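Local coordinates for CPXV018 protein (Cowpox virus, PDB 4PDC) that probably acts as an MHC class I-like viral decoy that engages the NKG2D receptor of natural killer cells and so blunts immune recognition, at residues E[134-137]-E[138-141]. The protein carries 2 engineered substitutions. Numbering follows the deposited sequence.
Sequences CIMH and LRSL
The side chains of M136 and R139 lie alongside each other, pointing the same way, and SD of M136 meets the guanidinium obliquely, 4.0 Å from NH1 of R139. ND1 of the H137 imidazole is hydrogen-bonded to OH of Y55, and the ring meets F51 edge-to-face. The carbonyl plane of M136 is a further flat group: S140 N and S140 OG reach it from opposite faces, each donor tilted from the plane. Its oxygen thus takes two bonds, from S140 N at 3.0 Å and from S140 OG at 2.8 Å. The hydroxyl arrives there because chi1 of -55° sets OG beside the backbone N, folded back over the preceding turn. Regular i to i+4 bonds frame this pair, with L138 N 2.8 Å from C134 O and L141 N 2.8 Å from H137 O, the latter at a C=O...N angle of 161°. M136, H137, R139 and S140 also meet the chain of another protein. These two turns of helix 131-146 sit on the antiparallel sheet of an MHC-like platform: C134 is disulfide-bonded to C84, the side chains of I135 and L138 pack against strand 75-87, those of L138 and L141 against strand 2-13, and L141 and S140 also touch helix 51-64.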
ATOM      1  N   CYS E 134      -2.086   9.988  -0.626  1.00 12.86           N
ATOM      2  CA  CYS E 134      -1.661  11.382  -0.617  1.00 12.73           C
ATOM      3  C   CYS E 134      -2.864  12.319  -0.567  1.00 14.86           C
ATOM      4  O   CYS E 134      -2.847  13.323   0.143  1.00 15.23           O
ATOM      5  CB  CYS E 134      -0.801  11.687  -1.848  1.00 21.39           C
ATOM      6  SG  CYS E 134      -0.231  13.401  -1.965  1.00 23.37           S
ATOM      7  N   ILE E 135      -3.912  11.976  -1.309  1.00 13.95           N
ATOM      8  CA  ILE E 135      -5.128  12.782  -1.335  1.00 13.37           C
ATOM      9  C   ILE E 135      -5.838  12.727   0.017  1.00 14.47           C
ATOM     10  O   ILE E 135      -6.342  13.737   0.506  1.00 12.81           O
ATOM     11  CB  ILE E 135      -6.098  12.303  -2.444  1.00 18.31           C
ATOM     12  CG1 ILE E 135      -5.473  12.496  -3.832  1.00 13.13           C
ATOM     13  CG2 ILE E 135      -7.446  13.027  -2.348  1.00 19.91           C
ATOM     14  CD1 ILE E 135      -5.336  13.943  -4.271  1.00 13.23           C
ATOM     15  N   MET E 136      -5.889  11.543   0.617  1.00 14.36           N
ATOM     16  CA  MET E 136      -6.561  11.389   1.901  1.00 16.92           C
ATOM     17  C   MET E 136      -5.766  12.075   3.012  1.00 16.18           C
ATOM     18  O   MET E 136      -6.353  12.664   3.925  1.00 14.50           O
ATOM     19  CB  MET E 136      -6.779   9.908   2.215  1.00 17.85           C
ATOM     20  CG  MET E 136      -7.762   9.238   1.263  1.00 16.72           C
ATOM     21  SD  MET E 136      -9.424   9.926   1.377  1.00 24.82           S
ATOM     22  CE  MET E 136      -9.984   9.168   2.899  1.00 72.84           C
ATOM     23  N   HIS E 137      -4.440  12.008   2.936  1.00 11.58           N
ATOM     24  CA  HIS E 137      -3.598  12.757   3.868  1.00 14.06           C
ATOM     25  C   HIS E 137      -3.815  14.255   3.685  1.00 14.28           C
ATOM     26  O   HIS E 137      -3.935  15.000   4.660  1.00 17.87           O
ATOM     27  CB  HIS E 137      -2.116  12.427   3.676  1.00 12.00           C
ATOM     28  CG  HIS E 137      -1.720  11.082   4.196  1.00 16.23           C
ATOM     29  ND1 HIS E 137      -0.457  10.818   4.682  1.00 14.57           N
ATOM     30  CD2 HIS E 137      -2.414   9.924   4.303  1.00 14.11           C
ATOM     31  CE1 HIS E 137      -0.391   9.557   5.066  1.00 19.48           C
ATOM     32  NE2 HIS E 137      -1.565   8.992   4.847  1.00 16.55           N
ATOM     33  N   LEU E 138      -3.858  14.688   2.430  1.00 13.80           N
ATOM     34  CA  LEU E 138      -4.071  16.092   2.097  1.00 14.11           C
ATOM     35  C   LEU E 138      -5.357  16.617   2.733  1.00 14.94           C
ATOM     36  O   LEU E 138      -5.357  17.654   3.388  1.00 16.40           O
ATOM     37  CB  LEU E 138      -4.110  16.277   0.577  1.00 13.09           C
ATOM     38  CG  LEU E 138      -4.609  17.622   0.041  1.00 15.68           C
ATOM     39  CD1 LEU E 138      -3.806  18.784   0.614  1.00 19.57           C
ATOM     40  CD2 LEU E 138      -4.555  17.635  -1.480  1.00 16.15           C
ATOM     41  N   ARG E 139      -6.448  15.886   2.550  1.00 15.03           N
ATOM     42  CA  ARG E 139      -7.731  16.296   3.100  1.00 17.21           C
ATOM     43  C   ARG E 139      -7.699  16.302   4.632  1.00 18.67           C
ATOM     44  O   ARG E 139      -8.258  17.193   5.272  1.00 17.07           O
ATOM     45  CB  ARG E 139      -8.835  15.375   2.578  1.00 17.26           C
ATOM     46  CG  ARG E 139      -9.089  15.538   1.085  1.00 18.09           C
ATOM     47  CD  ARG E 139     -10.103  14.532   0.568  1.00 22.76           C
ATOM     48  NE  ARG E 139     -11.429  14.752   1.133  1.00 25.06           N
ATOM     49  CZ  ARG E 139     -12.408  13.856   1.115  1.00 30.07           C
ATOM     50  NH1 ARG E 139     -12.214  12.666   0.560  1.00 28.66           N
ATOM     51  NH2 ARG E 139     -13.581  14.146   1.660  1.00 31.23           N
ATOM     52  N   SER E 140      -7.024  15.323   5.220  1.00 16.32           N
ATOM     53  CA  SER E 140      -6.908  15.262   6.673  1.00 16.34           C
ATOM     54  C   SER E 140      -6.051  16.414   7.199  1.00 17.91           C
ATOM     55  O   SER E 140      -6.314  16.954   8.276  1.00 16.73           O
ATOM     56  CB  SER E 140      -6.317  13.920   7.108  1.00 15.40           C
ATOM     57  OG  SER E 140      -7.078  12.838   6.593  1.00 15.94           O
ATOM     58  N   LEU E 141      -5.026  16.795   6.441  1.00 16.92           N
ATOM     59  CA  LEU E 141      -4.131  17.870   6.868  1.00 16.54           C
ATOM     60  C   LEU E 141      -4.788  19.235   6.693  1.00 16.09           C
ATOM     61  O   LEU E 141      -4.566  20.144   7.493  1.00 20.02           O
ATOM     62  CB  LEU E 141      -2.813  17.812   6.094  1.00 14.74           C
ATOM     63  CG  LEU E 141      -1.891  16.641   6.442  1.00 13.44           C
ATOM     64  CD1 LEU E 141      -0.781  16.521   5.411  1.00 16.07           C
ATOM     65  CD2 LEU E 141      -1.309  16.784   7.846  1.00 17.46           C
TER